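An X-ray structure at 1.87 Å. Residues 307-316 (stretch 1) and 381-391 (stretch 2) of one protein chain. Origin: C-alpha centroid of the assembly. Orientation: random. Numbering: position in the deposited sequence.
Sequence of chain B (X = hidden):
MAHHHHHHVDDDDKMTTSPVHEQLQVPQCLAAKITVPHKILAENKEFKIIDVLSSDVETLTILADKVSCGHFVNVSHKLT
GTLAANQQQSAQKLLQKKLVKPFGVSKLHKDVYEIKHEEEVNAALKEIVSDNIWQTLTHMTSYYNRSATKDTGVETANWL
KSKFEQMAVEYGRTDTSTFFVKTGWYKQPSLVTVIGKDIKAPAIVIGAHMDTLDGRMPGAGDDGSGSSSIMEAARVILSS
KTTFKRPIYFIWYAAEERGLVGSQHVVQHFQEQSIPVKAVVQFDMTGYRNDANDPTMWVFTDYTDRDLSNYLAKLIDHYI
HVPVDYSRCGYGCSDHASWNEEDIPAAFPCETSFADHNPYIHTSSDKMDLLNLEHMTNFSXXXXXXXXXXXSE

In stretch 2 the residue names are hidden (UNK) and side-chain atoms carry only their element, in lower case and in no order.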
# COMPACT_ATOMS: atom_id res chain seq x y z
N ASP B 307 4.66 -0.96 3.51
CA ASP B 307 5.97 -1.15 2.91
C ASP B 307 6.35 -2.61 2.74
O ASP B 307 6.92 -2.99 1.75
CB ASP B 307 7.08 -0.43 3.68
CG ASP B 307 6.99 1.08 3.56
OD1 ASP B 307 6.28 1.60 2.67
OD2 ASP B 307 7.66 1.76 4.36
N LEU B 308 6.03 -3.46 3.73
CA LEU B 308 6.42 -4.89 3.57
C LEU B 308 5.63 -5.55 2.43
O LEU B 308 6.17 -6.37 1.68
CB LEU B 308 6.23 -5.63 4.90
CG LEU B 308 6.78 -7.07 4.91
CD1 LEU B 308 8.27 -7.07 4.77
CD2 LEU B 308 6.36 -7.77 6.20
N SER B 309 4.37 -5.16 2.28
CA SER B 309 3.47 -5.66 1.22
C SER B 309 3.97 -5.28 -0.15
O SER B 309 4.12 -6.13 -1.08
CB SER B 309 2.04 -5.20 1.40
OG SER B 309 1.51 -5.57 2.67
N ASN B 310 4.36 -4.02 -0.28
CA ASN B 310 5.04 -3.57 -1.52
C ASN B 310 6.32 -4.33 -1.80
O ASN B 310 6.59 -4.67 -2.95
CB ASN B 310 5.38 -2.06 -1.48
CG ASN B 310 4.13 -1.15 -1.53
OD1 ASN B 310 3.05 -1.56 -1.99
ND2 ASN B 310 4.32 0.15 -1.13
N TYR B 311 7.10 -4.60 -0.78
CA TYR B 311 8.29 -5.40 -0.95
C TYR B 311 7.97 -6.85 -1.47
O TYR B 311 8.64 -7.36 -2.36
CB TYR B 311 9.09 -5.48 0.36
CG TYR B 311 10.38 -6.16 0.22
CD1 TYR B 311 11.37 -5.65 -0.62
CD2 TYR B 311 10.68 -7.30 0.98
CE1 TYR B 311 12.61 -6.30 -0.72
CE2 TYR B 311 11.86 -7.97 0.86
CZ TYR B 311 12.85 -7.47 0.04
OH TYR B 311 14.05 -8.12 -0.07
N LEU B 312 6.94 -7.47 -0.91
CA LEU B 312 6.51 -8.75 -1.48
C LEU B 312 6.18 -8.64 -2.97
O LEU B 312 6.50 -9.49 -3.70
CB LEU B 312 5.24 -9.31 -0.78
CG LEU B 312 5.32 -9.85 0.59
CD1 LEU B 312 3.97 -10.60 0.79
CD2 LEU B 312 6.47 -10.75 0.86
N ALA B 313 5.49 -7.59 -3.38
CA ALA B 313 5.18 -7.40 -4.80
C ALA B 313 6.45 -7.41 -5.63
O ALA B 313 6.52 -8.09 -6.64
CB ALA B 313 4.35 -6.11 -5.01
N LYS B 314 7.48 -6.72 -5.17
CA LYS B 314 8.78 -6.70 -5.84
C LYS B 314 9.49 -8.04 -5.85
O LYS B 314 10.02 -8.45 -6.87
CB LYS B 314 9.71 -5.69 -5.17
CG LYS B 314 9.43 -4.27 -5.64
CD LYS B 314 10.06 -3.23 -4.72
CE LYS B 314 11.54 -3.01 -5.07
NZ LYS B 314 12.01 -2.08 -4.00
N LEU B 315 9.44 -8.75 -4.72
CA LEU B 315 10.01 -10.07 -4.64
C LEU B 315 9.31 -10.97 -5.61
O LEU B 315 9.98 -11.79 -6.25
CB LEU B 315 9.94 -10.70 -3.24
CG LEU B 315 10.77 -10.09 -2.13
CD1 LEU B 315 10.38 -10.72 -0.81
CD2 LEU B 315 12.28 -10.29 -2.42
N ILE B 316 7.97 -10.87 -5.70
CA ILE B 316 7.23 -11.72 -6.64
C ILE B 316 7.73 -11.41 -8.07
O ILE B 316 8.07 -12.31 -8.84
CB ILE B 316 5.70 -11.55 -6.52
CG1 ILE B 316 5.19 -12.14 -5.19
CG2 ILE B 316 5.03 -12.25 -7.66
CD1 ILE B 316 3.85 -11.60 -4.70
N UNK B 381 8.87 -20.55 -2.97
CA UNK B 381 9.96 -19.72 -3.45
C UNK B 381 9.91 -18.36 -2.84
O UNK B 381 10.93 -17.78 -2.52
c UNK B 381 10.64 -22.23 -7.63
c UNK B 381 9.92 -19.60 -4.97
n UNK B 381 10.84 -22.36 -9.07
c UNK B 381 10.37 -20.90 -5.66
c UNK B 381 10.35 -20.84 -7.15
N UNK B 382 8.72 -17.82 -2.74
CA UNK B 382 8.56 -16.51 -2.14
C UNK B 382 9.05 -16.51 -0.69
O UNK B 382 9.69 -15.56 -0.26
c UNK B 382 5.29 -14.22 -1.92
c UNK B 382 6.76 -14.64 -1.68
c UNK B 382 7.11 -16.00 -2.28
c UNK B 382 7.67 -13.55 -2.21
N UNK B 383 8.69 -17.56 0.07
CA UNK B 383 9.11 -17.65 1.49
C UNK B 383 10.65 -17.68 1.56
O UNK B 383 11.23 -17.00 2.42
c UNK B 383 8.56 -18.92 2.13
N UNK B 384 11.26 -18.53 0.72
CA UNK B 384 12.74 -18.64 0.66
C UNK B 384 13.38 -17.29 0.35
O UNK B 384 14.34 -16.86 1.01
c UNK B 384 13.25 -19.71 -0.35
c UNK B 384 12.91 -21.06 0.18
c UNK B 384 14.77 -19.65 -0.59
N UNK B 385 12.81 -16.57 -0.62
CA UNK B 385 13.39 -15.29 -1.02
C UNK B 385 13.24 -14.23 0.08
O UNK B 385 14.18 -13.47 0.35
c UNK B 385 12.77 -14.82 -2.31
N UNK B 386 12.07 -14.15 0.72
CA UNK B 386 11.83 -13.31 1.84
C UNK B 386 12.81 -13.58 3.00
O UNK B 386 13.42 -12.68 3.54
c UNK B 386 10.36 -13.58 2.30
c UNK B 386 8.67 -10.68 4.09
c UNK B 386 9.89 -13.12 4.73
c UNK B 386 9.20 -11.51 3.08
c UNK B 386 9.36 -12.30 5.74
c UNK B 386 8.76 -11.08 5.41
c UNK B 386 9.84 -12.72 3.40
N UNK B 387 12.99 -14.85 3.33
CA UNK B 387 13.92 -15.21 4.41
C UNK B 387 15.34 -14.75 4.08
O UNK B 387 15.96 -13.98 4.86
c UNK B 387 13.93 -16.72 4.64
N UNK B 388 15.82 -15.16 2.92
CA UNK B 388 17.23 -14.89 2.60
C UNK B 388 17.46 -13.38 2.45
O UNK B 388 18.41 -12.87 3.02
c UNK B 388 19.03 -15.19 0.86
c UNK B 388 17.70 -15.71 1.38
c UNK B 388 17.86 -18.09 0.51
c UNK B 388 17.76 -17.20 1.71
N UNK B 389 16.62 -12.65 1.74
CA UNK B 389 16.84 -11.21 1.62
C UNK B 389 16.83 -10.49 2.96
O UNK B 389 17.71 -9.68 3.21
c UNK B 389 16.01 -10.77 -0.76
o UNK B 389 17.65 -10.32 -2.49
c UNK B 389 15.79 -10.50 0.72
c UNK B 389 17.18 -9.94 -1.36
o UNK B 389 17.61 -8.95 -0.68
N UNK B 390 15.82 -10.76 3.80
CA UNK B 390 15.66 -9.94 4.99
C UNK B 390 16.59 -10.39 6.15
O UNK B 390 17.01 -9.56 6.97
c UNK B 390 14.21 -9.92 5.42
c UNK B 390 13.25 -9.27 4.38
c UNK B 390 11.83 -9.31 4.87
c UNK B 390 13.64 -7.86 4.06
N UNK B 391 16.91 -11.67 6.21
CA UNK B 391 17.74 -12.22 7.28
C UNK B 391 19.21 -11.97 7.01
O UNK B 391 20.02 -12.09 7.93
c UNK B 391 17.47 -13.71 7.48

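Position 381, already within the second helix, has four carbons in an unbranched row ending in a nitrogen and touches nothing on stretch 1: lysine. Lys381 is extended, its last three chi angles all t, and its charged end suits a partly exposed site.

Position 382 has four carbons forked at the second, and the fork lies against Leu312, Leu315 and Ile316; it is leucine. Leu382 CD1 lies 3.8 Å from Leu315 CB and 4.3 Å from Leu312 CD2, while Leu382 CD2 lies 3.9 Å from Ile316 CG1. A branched end on a flexible stem lets one residue touch three others at once.

Position 383 carries a single carbon, directed away from stretch 1; it is Ala383, compact and compatible with a buried helix. At 384 one carbon bears two more, out of reach of stretch 1: Val384, whose apolar fork needs no hydrogen-bonding partner in its buried site.

Position 385 again has one carbon, now pointing toward the first helix. It is alanine; Ala385 CB stays 4.6 Å from Leu315 CD2, offering a small apolar surface between larger neighbors.

At 386 one carbon leads to a six-carbon ring with no further atom, lying against Leu308, Leu312 and Leu315; it is phenylalanine. Leu308 CD1 approaches Phe386 CE1 at 3.7 Å and Leu315 CD1 approaches Phe386 CD1 at 4.1 Å, both at the ring edge; Leu312 CD2 comes obliquely to within 3.6 Å of Phe386 CD1. A broad, rigid ring can meet all three leucines at once.

Position 387, with one carbon, is Ala387, and 388, with four carbons forked at the first and one arm two carbons long, is Ile388. Both are out of reach of stretch 1, and their apolar side chains suit burial.

Position 389 shows three carbons, the third carrying two oxygens, and its stem touches Tyr311 and Leu315: glutamate. Glu389 CB lies at the edge of the Tyr311 ring, near its plane, 3.1 Å from Tyr311 OH, and Leu315 CD2 is 4.1 Å from Glu389 CG. Both carboxylate oxygens are hydrogen-bonded elsewhere in the structure, which makes a buried acid tolerable.

Position 390 has four carbons forked at the second, against Leu308 and Tyr311: leucine, apolar like the surfaces it meets. Leu390 CD2 lies 3.7 Å from Tyr311 CE2 and Leu390 CD1 4.2 Å from Leu308 CD1. Position 391, one carbon without contact, is Ala391, small and buried.

The helices cross at 115°, their axes 10.3 Å apart at closest approach. No hydrogen bond joins them. Instead, side chains at 382, 386, 389 and 390 pack against Leu308, Tyr311, Leu312, Leu315 and Ile316, burying 450 Å² of largely apolar surface.

Stretch 2 (381-391) KLAVAFAIELA
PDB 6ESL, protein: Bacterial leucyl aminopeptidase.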